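Local coordinates for protein ribulose bisphosphate carboxylase small chain (PDB 4F0H) that forms the small subunit of the hexadecameric carbon-fixing enzyme Rubisco, probably stabilising the octamer of catalytic large subunits, at residues N69-A74 / F78-V83; Y37-H42 / K132-R137; D24-I27 / A32-I35; E49-P54 / L65-A70. All blocks are in the same frame, centred on the assembly; numbering follows the deposited sequence.

Contact 1. Residues N69-A74 / F78-V83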
loop_
_atom_site.group_PDB
_atom_site.type_symbol
_atom_site.label_atom_id
_atom_site.label_comp_id
_atom_site.label_asym_id
_atom_site.label_seq_id
_atom_site.Cartn_x
_atom_site.Cartn_y
_atom_site.Cartn_z
ATOM N N ASN B 69 -1.646 31.237 -51.624
ATOM C CA ASN B 69 -0.874 31.038 -52.829
ATOM C C ASN B 69 0.586 31.388 -52.670
ATOM O O ASN B 69 1.470 30.680 -53.181
ATOM C CB ASN B 69 -1.589 31.713 -54.017
ATOM C CG ASN B 69 -2.684 30.800 -54.566
ATOM O OD1 ASN B 69 -2.413 29.661 -54.810
ATOM N ND2 ASN B 69 -3.918 31.262 -54.643
ATOM N N ALA B 70 0.840 32.451 -51.914
ATOM C CA ALA B 70 2.188 32.748 -51.484
ATOM C C ALA B 70 2.773 31.546 -50.672
ATOM O O ALA B 70 3.931 31.111 -50.890
ATOM C CB ALA B 70 2.179 34.047 -50.644
ATOM N N CYS B 71 1.971 30.970 -49.762
ATOM C CA CYS B 71 2.506 29.810 -49.000
ATOM C C CYS B 71 2.809 28.608 -49.941
ATOM O O CYS B 71 3.888 27.986 -49.847
ATOM C CB CYS B 71 1.594 29.406 -47.878
ATOM S SG CYS B 71 2.370 28.195 -46.783
ATOM N N ARG B 72 1.875 28.296 -50.835
ATOM C CA ARG B 72 2.072 27.205 -51.806
ATOM C C ARG B 72 3.343 27.385 -52.619
ATOM O O ARG B 72 4.050 26.404 -52.875
ATOM C CB ARG B 72 0.904 27.146 -52.772
ATOM C CG ARG B 72 -0.304 26.462 -52.182
ATOM C CD ARG B 72 -1.510 26.971 -52.880
ATOM N NE ARG B 72 -2.609 26.019 -52.871
ATOM C CZ ARG B 72 -3.822 26.285 -53.374
ATOM N NH1 ARG B 72 -4.066 27.441 -53.981
ATOM N NH2 ARG B 72 -4.801 25.374 -53.306
ATOM N N LYS B 73 3.676 28.624 -53.001
ATOM C CA LYS B 73 4.869 28.777 -53.814
ATOM C C LYS B 73 6.110 28.559 -52.975
ATOM O O LYS B 73 7.040 27.867 -53.406
ATOM C CB LYS B 73 4.942 30.098 -54.600
ATOM C CG LYS B 73 3.626 30.547 -55.179
ATOM C CD LYS B 73 2.833 29.427 -55.956
ATOM C CE LYS B 73 1.371 29.870 -56.217
ATOM N NZ LYS B 73 0.320 28.813 -56.036
ATOM N N ALA B 74 6.137 29.126 -51.777
ATOM C CA ALA B 74 7.316 29.039 -50.973
ATOM C C ALA B 74 7.470 27.645 -50.411
ATOM O O ALA B 74 8.586 27.276 -50.111
ATOM C CB ALA B 74 7.253 30.006 -49.842
ATOM N N PHE B 78 5.251 20.834 -48.939
ATOM C CA PHE B 78 4.811 20.709 -47.565
ATOM C C PHE B 78 3.321 20.519 -47.646
ATOM O O PHE B 78 2.697 20.986 -48.617
ATOM C CB PHE B 78 5.049 22.045 -46.873
ATOM C CG PHE B 78 6.494 22.277 -46.466
ATOM C CD1 PHE B 78 7.436 22.711 -47.421
ATOM C CD2 PHE B 78 6.901 22.081 -45.124
ATOM C CE1 PHE B 78 8.801 22.937 -47.080
ATOM C CE2 PHE B 78 8.276 22.309 -44.751
ATOM C CZ PHE B 78 9.224 22.738 -45.757
ATOM N N TYR B 79 2.723 19.892 -46.631
ATOM C CA TYR B 79 1.255 20.021 -46.377
ATOM C C TYR B 79 1.023 21.400 -45.870
ATOM O O TYR B 79 1.875 21.923 -45.086
ATOM C CB TYR B 79 0.816 19.064 -45.250
ATOM C CG TYR B 79 0.784 17.649 -45.725
ATOM C CD1 TYR B 79 -0.347 17.105 -46.287
ATOM C CD2 TYR B 79 1.926 16.867 -45.658
ATOM C CE1 TYR B 79 -0.297 15.829 -46.803
ATOM C CE2 TYR B 79 1.953 15.579 -46.143
ATOM C CZ TYR B 79 0.833 15.074 -46.740
ATOM O OH TYR B 79 0.859 13.728 -47.187
ATOM N N ILE B 80 -0.118 21.976 -46.252
ATOM C CA ILE B 80 -0.530 23.353 -45.855
ATOM C C ILE B 80 -1.998 23.249 -45.590
ATOM O O ILE B 80 -2.777 22.666 -46.419
ATOM C CB ILE B 80 -0.283 24.390 -47.034
ATOM C CG1 ILE B 80 1.178 24.288 -47.568
ATOM C CG2 ILE B 80 -0.723 25.802 -46.656
ATOM C CD1 ILE B 80 1.509 25.278 -48.755
ATOM N N LYS B 81 -2.416 23.837 -44.464
ATOM C CA LYS B 81 -3.796 23.852 -44.097
ATOM C C LYS B 81 -4.297 25.212 -43.714
ATOM O O LYS B 81 -3.531 26.103 -43.316
ATOM C CB LYS B 81 -4.088 22.891 -42.939
ATOM C CG LYS B 81 -3.227 23.154 -41.686
ATOM C CD LYS B 81 -3.592 22.182 -40.579
ATOM C CE LYS B 81 -3.129 22.643 -39.193
ATOM N NZ LYS B 81 -3.030 21.423 -38.342
ATOM N N VAL B 82 -5.613 25.358 -43.793
ATOM C CA VAL B 82 -6.199 26.615 -43.372
ATOM C C VAL B 82 -6.992 26.334 -42.153
ATOM O O VAL B 82 -7.667 25.287 -42.103
ATOM C CB VAL B 82 -7.098 27.233 -44.487
ATOM C CG1 VAL B 82 -7.725 28.513 -43.967
ATOM C CG2 VAL B 82 -6.231 27.561 -45.699
ATOM N N VAL B 83 -6.935 27.218 -41.166
ATOM C CA VAL B 83 -7.531 26.882 -39.881
ATOM C C VAL B 83 -8.410 28.042 -39.463
ATOM O O VAL B 83 -8.013 29.166 -39.623
ATOM C CB VAL B 83 -6.422 26.664 -38.802
ATOM C CG1 VAL B 83 -7.034 26.295 -37.496
ATOM C CG2 VAL B 83 -5.556 25.503 -39.161
#

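Contact 2. Residues Y37-H42 / K132-R137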
loop_
_atom_site.group_PDB
_atom_site.type_symbol
_atom_site.label_atom_id
_atom_site.label_comp_id
_atom_site.label_asym_id
_atom_site.label_seq_id
_atom_site.Cartn_x
_atom_site.Cartn_y
_atom_site.Cartn_z
ATOM N N TYR B 37 1.744 25.153 -42.031
ATOM C CA TYR B 37 2.346 24.201 -42.937
ATOM C C TYR B 37 3.275 23.217 -42.223
ATOM O O TYR B 37 3.819 23.508 -41.195
ATOM C CB TYR B 37 3.081 24.927 -44.075
ATOM C CG TYR B 37 4.252 25.754 -43.628
ATOM C CD1 TYR B 37 4.100 27.035 -43.242
ATOM C CD2 TYR B 37 5.534 25.210 -43.644
ATOM C CE1 TYR B 37 5.156 27.762 -42.763
ATOM C CE2 TYR B 37 6.610 25.920 -43.253
ATOM C CZ TYR B 37 6.408 27.227 -42.844
ATOM O OH TYR B 37 7.471 27.965 -42.464
ATOM N N THR B 38 3.452 22.024 -42.761
ATOM C CA THR B 38 4.338 21.119 -42.040
ATOM C C THR B 38 4.835 20.061 -42.977
ATOM O O THR B 38 4.156 19.745 -43.956
ATOM C CB THR B 38 3.620 20.408 -40.878
ATOM O OG1 THR B 38 4.640 19.856 -40.044
ATOM C CG2 THR B 38 2.785 19.226 -41.383
ATOM N N ASN B 39 5.990 19.470 -42.679
ATOM C CA ASN B 39 6.419 18.261 -43.389
ATOM C C ASN B 39 6.732 17.104 -42.376
ATOM O O ASN B 39 7.412 16.173 -42.706
ATOM C CB ASN B 39 7.603 18.500 -44.407
ATOM C CG ASN B 39 8.914 18.983 -43.743
ATOM O OD1 ASN B 39 9.085 18.916 -42.546
ATOM N ND2 ASN B 39 9.824 19.580 -44.564
ATOM N N ASP B 40 6.225 17.186 -41.141
ATOM C CA ASP B 40 6.115 15.969 -40.306
ATOM C C ASP B 40 4.607 15.713 -40.174
ATOM O O ASP B 40 3.923 16.379 -39.385
ATOM C CB ASP B 40 6.779 16.182 -38.961
ATOM C CG ASP B 40 6.456 15.081 -37.966
ATOM O OD1 ASP B 40 5.856 14.072 -38.350
ATOM O OD2 ASP B 40 6.833 15.206 -36.798
ATOM N N ILE B 41 4.064 14.862 -41.037
ATOM C CA ILE B 41 2.574 14.679 -41.064
ATOM C C ILE B 41 1.990 13.754 -39.899
ATOM O O ILE B 41 0.846 13.265 -39.943
ATOM C CB ILE B 41 2.095 14.344 -42.503
ATOM C CG1 ILE B 41 0.578 14.581 -42.631
ATOM C CG2 ILE B 41 2.519 12.930 -42.898
ATOM C CD1 ILE B 41 0.136 15.991 -42.612
ATOM N N HIS B 42 2.795 13.501 -38.862
ATOM C CA HIS B 42 2.305 12.698 -37.726
ATOM C C HIS B 42 1.004 13.337 -37.206
ATOM O O HIS B 42 0.901 14.579 -37.051
ATOM C CB HIS B 42 3.355 12.699 -36.616
ATOM C CG HIS B 42 3.129 11.653 -35.561
ATOM N ND1 HIS B 42 2.153 11.771 -34.573
ATOM C CD2 HIS B 42 3.737 10.457 -35.355
ATOM C CE1 HIS B 42 2.194 10.692 -33.792
ATOM N NE2 HIS B 42 3.156 9.888 -34.241
ATOM N N LYS B 132 14.236 11.590 -42.810
ATOM C CA LYS B 132 15.156 12.538 -43.533
ATOM C C LYS B 132 15.151 13.881 -42.851
ATOM O O LYS B 132 14.157 14.196 -42.229
ATOM C CB LYS B 132 14.670 12.782 -44.932
ATOM C CG LYS B 132 14.481 11.507 -45.749
ATOM C CD LYS B 132 14.043 11.935 -47.124
ATOM C CE LYS B 132 13.692 10.777 -48.030
ATOM N NZ LYS B 132 12.651 11.390 -48.900
ATOM N N PRO B 133 16.248 14.689 -42.955
ATOM C CA PRO B 133 16.198 16.075 -42.435
ATOM C C PRO B 133 15.085 16.898 -43.134
ATOM O O PRO B 133 14.758 16.653 -44.302
ATOM C CB PRO B 133 17.580 16.626 -42.808
ATOM C CG PRO B 133 18.440 15.340 -42.773
ATOM C CD PRO B 133 17.584 14.369 -43.479
ATOM N N GLU B 134 14.503 17.853 -42.425
ATOM C CA GLU B 134 13.473 18.764 -42.985
ATOM C C GLU B 134 13.733 19.247 -44.396
ATOM O O GLU B 134 12.812 19.318 -45.237
ATOM C CB GLU B 134 13.328 19.983 -42.062
ATOM C CG GLU B 134 12.055 19.900 -41.313
ATOM C CD GLU B 134 11.913 20.943 -40.211
ATOM O OE1 GLU B 134 11.921 22.157 -40.505
ATOM O OE2 GLU B 134 11.755 20.533 -39.045
ATOM N N ASP B 135 14.971 19.643 -44.678
ATOM C CA ASP B 135 15.209 20.332 -45.919
ATOM C C ASP B 135 15.305 19.302 -47.011
ATOM O O ASP B 135 15.410 19.665 -48.167
ATOM C CB ASP B 135 16.507 21.157 -45.859
ATOM C CG ASP B 135 17.733 20.256 -45.761
ATOM O OD1 ASP B 135 17.772 19.363 -44.880
ATOM O OD2 ASP B 135 18.633 20.399 -46.613
ATOM N N GLN B 136 15.257 18.010 -46.669
ATOM C CA GLN B 136 15.213 16.974 -47.708
ATOM C C GLN B 136 13.933 16.181 -47.869
ATOM O O GLN B 136 13.926 15.181 -48.598
ATOM C CB GLN B 136 16.312 15.973 -47.512
ATOM C CG GLN B 136 17.648 16.456 -47.954
ATOM C CD GLN B 136 18.765 15.828 -47.130
ATOM O OE1 GLN B 136 19.524 16.533 -46.432
ATOM N NE2 GLN B 136 18.842 14.489 -47.158
ATOM N N ARG B 137 12.847 16.547 -47.208
ATOM C CA ARG B 137 11.657 15.692 -47.380
ATOM C C ARG B 137 10.891 16.029 -48.632
ATOM O O ARG B 137 10.939 17.184 -49.085
ATOM C CB ARG B 137 10.742 15.766 -46.141
ATOM C CG ARG B 137 11.551 15.574 -44.913
ATOM C CD ARG B 137 10.758 15.861 -43.647
ATOM N NE ARG B 137 11.594 15.600 -42.485
ATOM C CZ ARG B 137 11.301 16.040 -41.269
ATOM N NH1 ARG B 137 10.222 16.822 -41.080
ATOM N NH2 ARG B 137 12.137 15.771 -40.255
HETATM O O HOH W 1 9.330 19.078 -47.439
#

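Contact 3. Residues D24-I27 / A32-I35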
loop_
_atom_site.group_PDB
_atom_site.type_symbol
_atom_site.label_atom_id
_atom_site.label_comp_id
_atom_site.label_asym_id
_atom_site.label_seq_id
_atom_site.Cartn_x
_atom_site.Cartn_y
_atom_site.Cartn_z
ATOM N N ASP B 24 -15.306 32.547 -47.379
ATOM C CA ASP B 24 -16.602 33.193 -47.155
ATOM C C ASP B 24 -17.321 32.646 -45.890
ATOM O O ASP B 24 -17.812 33.386 -45.044
ATOM C CB ASP B 24 -17.474 33.005 -48.393
ATOM C CG ASP B 24 -17.082 33.956 -49.548
ATOM O OD1 ASP B 24 -17.293 33.610 -50.723
ATOM O OD2 ASP B 24 -16.556 35.065 -49.286
ATOM N N TYR B 25 -17.365 31.327 -45.741
ATOM C CA TYR B 25 -18.069 30.778 -44.615
ATOM C C TYR B 25 -17.357 31.235 -43.306
ATOM O O TYR B 25 -17.978 31.737 -42.346
ATOM C CB TYR B 25 -18.129 29.228 -44.764
ATOM C CG TYR B 25 -18.427 28.507 -43.456
ATOM C CD1 TYR B 25 -19.732 28.344 -42.990
ATOM C CD2 TYR B 25 -17.356 27.969 -42.693
ATOM C CE1 TYR B 25 -19.982 27.692 -41.753
ATOM C CE2 TYR B 25 -17.578 27.320 -41.469
ATOM C CZ TYR B 25 -18.890 27.196 -41.002
ATOM O OH TYR B 25 -19.051 26.546 -39.784
ATOM N N MET B 26 -16.042 31.038 -43.273
ATOM C CA MET B 26 -15.252 31.458 -42.113
ATOM C C MET B 26 -15.514 32.912 -41.725
ATOM O O MET B 26 -15.626 33.250 -40.545
ATOM C CB MET B 26 -13.751 31.207 -42.352
ATOM C CG MET B 26 -13.550 29.743 -42.772
ATOM S SD MET B 26 -11.833 29.356 -43.077
ATOM C CE MET B 26 -11.163 29.688 -41.497
ATOM N N ILE B 27 -15.603 33.763 -42.739
ATOM C CA ILE B 27 -15.789 35.183 -42.536
ATOM C C ILE B 27 -17.161 35.419 -41.964
ATOM O O ILE B 27 -17.329 36.219 -41.059
ATOM C CB ILE B 27 -15.608 35.961 -43.834
ATOM C CG1 ILE B 27 -14.143 35.933 -44.329
ATOM C CG2 ILE B 27 -16.030 37.445 -43.684
ATOM C CD1 ILE B 27 -13.991 36.724 -45.621
ATOM N N ALA B 32 -10.987 34.081 -36.809
ATOM C CA ALA B 32 -9.604 34.398 -37.192
ATOM C C ALA B 32 -9.107 33.303 -38.167
ATOM O O ALA B 32 -9.475 32.121 -38.043
ATOM C CB ALA B 32 -8.714 34.420 -35.921
ATOM N N ILE B 33 -8.328 33.654 -39.191
ATOM C CA ILE B 33 -7.953 32.658 -40.187
ATOM C C ILE B 33 -6.448 32.480 -40.220
ATOM O O ILE B 33 -5.733 33.471 -40.418
ATOM C CB ILE B 33 -8.506 33.070 -41.581
ATOM C CG1 ILE B 33 -10.020 33.128 -41.534
ATOM C CG2 ILE B 33 -7.904 32.216 -42.729
ATOM C CD1 ILE B 33 -10.620 33.907 -42.611
ATOM N N GLY B 34 -5.977 31.235 -39.995
ATOM C CA GLY B 34 -4.567 30.931 -39.957
ATOM C C GLY B 34 -4.148 29.974 -41.073
ATOM O O GLY B 34 -4.910 29.059 -41.449
ATOM N N ILE B 35 -2.958 30.181 -41.610
ATOM C CA ILE B 35 -2.426 29.321 -42.644
ATOM C C ILE B 35 -1.189 28.649 -41.995
ATOM O O ILE B 35 -0.291 29.342 -41.476
ATOM C CB ILE B 35 -1.968 30.148 -43.855
ATOM C CG1 ILE B 35 -3.147 30.657 -44.649
ATOM C CG2 ILE B 35 -1.092 29.276 -44.840
ATOM C CD1 ILE B 35 -2.761 31.842 -45.550
#

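Contact 4. Residues E49-P54 / L65-A70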
loop_
_atom_site.group_PDB
_atom_site.type_symbol
_atom_site.label_atom_id
_atom_site.label_comp_id
_atom_site.label_asym_id
_atom_site.label_seq_id
_atom_site.Cartn_x
_atom_site.Cartn_y
_atom_site.Cartn_z
ATOM N N GLU B 49 3.938 24.620 -38.582
ATOM C CA GLU B 49 4.569 25.933 -38.668
ATOM C C GLU B 49 3.547 26.977 -39.122
ATOM O O GLU B 49 2.651 26.683 -39.918
ATOM C CB GLU B 49 5.731 25.906 -39.669
ATOM C CG GLU B 49 6.845 24.934 -39.287
ATOM C CD GLU B 49 7.333 25.109 -37.824
ATOM O OE1 GLU B 49 7.714 26.214 -37.400
ATOM O OE2 GLU B 49 7.390 24.109 -37.112
ATOM N N MET B 50 3.698 28.192 -38.639
ATOM C CA MET B 50 2.768 29.285 -38.934
ATOM C C MET B 50 3.255 30.034 -40.166
ATOM O O MET B 50 4.432 30.379 -40.230
ATOM C CB MET B 50 2.825 30.274 -37.785
ATOM C CG MET B 50 2.146 29.840 -36.531
ATOM S SD MET B 50 1.875 31.208 -35.336
ATOM C CE MET B 50 0.267 31.789 -35.826
ATOM N N TRP B 51 2.388 30.291 -41.146
ATOM C CA TRP B 51 2.746 31.160 -42.269
ATOM C C TRP B 51 2.271 32.572 -41.909
ATOM O O TRP B 51 1.091 32.904 -42.042
ATOM C CB TRP B 51 2.160 30.673 -43.572
ATOM C CG TRP B 51 2.394 31.554 -44.750
ATOM C CD1 TRP B 51 1.534 32.509 -45.262
ATOM C CD2 TRP B 51 3.580 31.607 -45.555
ATOM N NE1 TRP B 51 2.130 33.142 -46.350
ATOM C CE2 TRP B 51 3.382 32.600 -46.542
ATOM C CE3 TRP B 51 4.782 30.899 -45.546
ATOM C CZ2 TRP B 51 4.367 32.906 -47.509
ATOM C CZ3 TRP B 51 5.756 31.209 -46.485
ATOM C CH2 TRP B 51 5.528 32.176 -47.477
ATOM N N GLY B 52 3.183 33.401 -41.389
ATOM C CA GLY B 52 2.719 34.689 -40.786
ATOM C C GLY B 52 1.688 34.533 -39.654
ATOM O O GLY B 52 1.544 33.448 -39.062
ATOM N N LEU B 53 0.976 35.607 -39.332
ATOM C CA LEU B 53 0.068 35.642 -38.182
ATOM C C LEU B 53 -1.345 35.342 -38.689
ATOM O O LEU B 53 -1.620 35.553 -39.861
ATOM C CB LEU B 53 0.141 37.048 -37.532
ATOM C CG LEU B 53 1.498 37.347 -36.848
ATOM C CD1 LEU B 53 1.782 38.800 -36.621
ATOM C CD2 LEU B 53 1.524 36.618 -35.487
ATOM N N PRO B 54 -2.255 34.831 -37.822
ATOM C CA PRO B 54 -3.641 34.685 -38.320
ATOM C C PRO B 54 -4.216 36.041 -38.848
ATOM O O PRO B 54 -3.702 37.074 -38.506
ATOM C CB PRO B 54 -4.399 34.207 -37.065
ATOM C CG PRO B 54 -3.303 33.685 -36.160
ATOM C CD PRO B 54 -2.180 34.600 -36.368
ATOM N N LEU B 65 -6.657 34.307 -49.904
ATOM C CA LEU B 65 -6.214 33.515 -51.034
ATOM C C LEU B 65 -4.827 33.896 -51.496
ATOM O O LEU B 65 -4.072 33.054 -51.979
ATOM C CB LEU B 65 -7.194 33.611 -52.199
ATOM C CG LEU B 65 -8.488 32.833 -52.000
ATOM C CD1 LEU B 65 -9.540 33.299 -53.002
ATOM C CD2 LEU B 65 -8.221 31.383 -52.206
ATOM N N PHE B 66 -4.451 35.141 -51.293
ATOM C CA PHE B 66 -3.163 35.558 -51.743
ATOM C C PHE B 66 -2.083 34.941 -50.912
ATOM O O PHE B 66 -1.066 34.471 -51.455
ATOM C CB PHE B 66 -3.006 37.073 -51.687
ATOM C CG PHE B 66 -1.618 37.516 -52.018
ATOM C CD1 PHE B 66 -1.198 37.558 -53.325
ATOM C CD2 PHE B 66 -0.724 37.891 -51.005
ATOM C CE1 PHE B 66 0.085 37.953 -53.645
ATOM C CE2 PHE B 66 0.583 38.296 -51.302
ATOM C CZ PHE B 66 0.995 38.320 -52.633
ATOM N N GLU B 67 -2.255 34.990 -49.586
ATOM C CA GLU B 67 -1.344 34.297 -48.691
ATOM C C GLU B 67 -1.314 32.811 -48.898
ATOM O O GLU B 67 -0.271 32.207 -48.770
ATOM C CB GLU B 67 -1.705 34.542 -47.269
ATOM C CG GLU B 67 -1.609 35.933 -46.874
ATOM C CD GLU B 67 -0.199 36.512 -46.995
ATOM O OE1 GLU B 67 0.851 35.781 -47.001
ATOM O OE2 GLU B 67 -0.151 37.752 -47.097
ATOM N N ILE B 68 -2.456 32.193 -49.164
ATOM C CA ILE B 68 -2.471 30.740 -49.415
ATOM C C ILE B 68 -1.557 30.409 -50.609
ATOM O O ILE B 68 -0.760 29.455 -50.603
ATOM C CB ILE B 68 -3.897 30.247 -49.756
ATOM C CG1 ILE B 68 -4.838 30.411 -48.545
ATOM C CG2 ILE B 68 -3.869 28.792 -50.257
ATOM C CD1 ILE B 68 -6.229 29.824 -48.820
ATOM N N ASN B 69 -1.646 31.237 -51.624
ATOM C CA ASN B 69 -0.874 31.038 -52.829
ATOM C C ASN B 69 0.586 31.388 -52.670
ATOM O O ASN B 69 1.470 30.680 -53.181
ATOM C CB ASN B 69 -1.589 31.713 -54.017
ATOM C CG ASN B 69 -2.684 30.800 -54.566
ATOM O OD1 ASN B 69 -2.413 29.661 -54.810
ATOM N ND2 ASN B 69 -3.918 31.262 -54.643
ATOM N N ALA B 70 0.840 32.451 -51.914
ATOM C CA ALA B 70 2.188 32.748 -51.484
ATOM C C ALA B 70 2.773 31.546 -50.672
ATOM O O ALA B 70 3.931 31.111 -50.890
ATOM C CB ALA B 70 2.179 34.047 -50.644
#

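Contact 1. Residues N69-A74 / F78-V83
Ile80 reaches from its strand to the helix and sets its terminal methyl between Cys71 and Arg72. CD1 of Ile80 lies 3.6 Å from SG of Cys71, and the branch methyl CG2 of Ile80 stands 3.9 Å from the same sulfur, so two methyls of one isoleucine pack against the sulfur. Cys71 swings its sulfur opposite its own backbone N (chi1 -170°), which carries SG out from the helix toward the sheet; a small, weakly polar thiol suits this buried position. The same methyl also meets helix backbone: CD1 of Ile80 lies 3.7 Å from CA of Arg72. There the two side chains cross at about a right angle, the arginine contributing only its aliphatic root, with CG of Arg72 4.1 Å from CD1 of Ile80. Beyond CG the arginine chain runs extended and carries its charge away from the apolar pair. NH1 of Arg72 donates to OD1 of Asn69 at 2.9 Å; OD1 lies close to the guanidinium plane, while NH1 stands above the plane of the Asn69 carbonyl. NZ of Lys73 reaches that oxygen from the opposite face of the amide, 3.1 Å from OD1 of Asn69. NH1 of Arg72 also forms a salt bridge with Asp16, and NH2 bonds the carbonyl of Val100. A leucine in place of Arg72 would probably leave the Asp16 carboxylate without this cationic mate, and the Asn69 and Val100 oxygens without these donors. Helix 61-74 thus lies against the antiparallel sheet through strand 79-86, the helix-on-sheet core of the Rubisco small-subunit fold.

Contact 2. Residues Y37-H42 / K132-R137
Arg137 turns its NH1 to Asn39, but the firmer hold on its guanidinium is the carbonyl of Lys132, taken side-on by NE and NH2 with the oxygen in the guanidinium plane. NE of Arg137 lies 2.9 Å from O of Lys132 in a fairly straight bond (161°), and the double grip fixes the rotation of the group. Toward Asn39 both bonds are weak and bent: NH1 of Arg137 is 2.8 Å from OD1 of Asn39 and 3.3 Å from its backbone O. The amide and guanidinium planes stand 61° apart. NH2 has a further, weak bond to Tyr128 of the second subunit. Asn39 holds its amide with CG between the backbone N and the carbonyl carbon (chi1 63°), which brings OD1 to Arg137; its ND2 donates to a water that in turn donates to O of Arg137, each leg 3.0 Å. Outward from the polar core, CD of Arg137 packs 3.6 Å from CG of Asn39, and CG of Glu134 rests 3.4 Å from OD1 of Asn39. A methionine in place of Arg137 would probably leave the Lys132 carbonyl and the Asn39 oxygens without these donors. Asp40 spends its carboxylate elsewhere, OD2 on Arg113 of the second subunit and OD1 on N of His42. An ST turn at Thr38 followed by an Asx turn at Asp40 leads the chain off strand 32-38, and the C-terminal segment is fastened to that exit by weak bonds and a bridging water, beside a subunit interface.

Contact 3. Residues D24-I27 / A32-I35
Met26 and Ile33 face each other where a helix and the strand that follows it come together, their CA atoms 7.6 Å apart. Segment 24-27 is regular helix and 32-35 is extended strand; no hydrogen bond joins them, and the link is made by side chains alone. Met26 points toward the strand, and its flexible thioether ends in a bend: chi2 is extended, then the last torsion is bent (chi3 61°) and brings the methyl CE of Met26 to 3.6 Å from CG1 of Ile33. Methionine suits this place because its last torsion can steer a slim methyl onto a neighbour. The two side chains run at a slant to one another, and a second touch falls near the root of Met26, where CB lies 4.1 Å from CD1 of Ile33. Ile33, with CG1 set beside its backbone N, answers with its longer branch, and the beta-branched residue fits an extended strand well. CD1 of Ile33 also meets the next helical residue loosely, 4.4 Å from CG1 of Ile27. Both Met26 and Ile33 are buried. Around them, Ile33 packs on Val64 of helix 61-74 and on Val82 of strand 79-86, while Met26 also touches Leu31 in the turn and Ile27 touches Val58. Helix 16-28 is thereby joined to strand 32-38, with helix 61-74 alongside and strand 79-86 next in the sheet.

Contact 4. Residues E49-P54 / L65-A70
Trp51 gives its indole N-H to Glu67, the one hydrogen bond across this contact: NE1 of Trp51 to OE1 of Glu67 is 3.0 Å, with an angle of 149° at the hydrogen. The carboxylate oxygen lies at the edge of the indole, 18° out of the ring plane, and accepts the N-H with its anti lone pair, the one turned away from OE2. Ring and carboxylate planes stand 47° apart. Glu67 reaches the indole by a fold in its chain: CG lies beside the backbone N, and a second bend at chi2 curls the carboxylate back to the ring. The acid suits its place near the surface, while tryptophan joins an N-H donor to a broad apolar ring.

Strand 49-50 and helix 61-74 belong to the small-subunit alpha/beta fold, in which helices lie against an antiparallel sheet; Trp51 bonds through its backbone to Ile35 of strand 32-38, and its side chain points toward the helix, CG anti to the backbone N.

The apolar packing falls on the six-membered ring, where CZ2 of Trp51 is 4.0 Å from CB of Ala70. Further along the same helix the indole also packs on Cys71 and Ala74, and it touches Ile35 of strand 32-38. Helix backbone is approached closely as well: CZ2 of Trp51 lies 3.8 Å from the carbonyl C of Ala70, a nearness that the small methyl of alanine permits.

In the fold
From the N terminus, helix 16-28 turns back through contact 3 onto strand 32-38, closing a short loop. That strand continues into 37-42, where contact 2 opens; it closes only at 132-137, near the C terminus, so contacts 4 and 1 are both nested within its long loop. Contact 4 ties the chain after strand 49-50 to helix 61-74, and contact 1 begins on that helix, sharing Asn69 and Ala70, before closing on strand 79-86. Contacts 1, 3 and 4 join the two helices to one antiparallel sheet, whereas contact 2, about 25 Å from contact 3 between centres, ties the C-terminal segment to the loop that leaves strand 32-38.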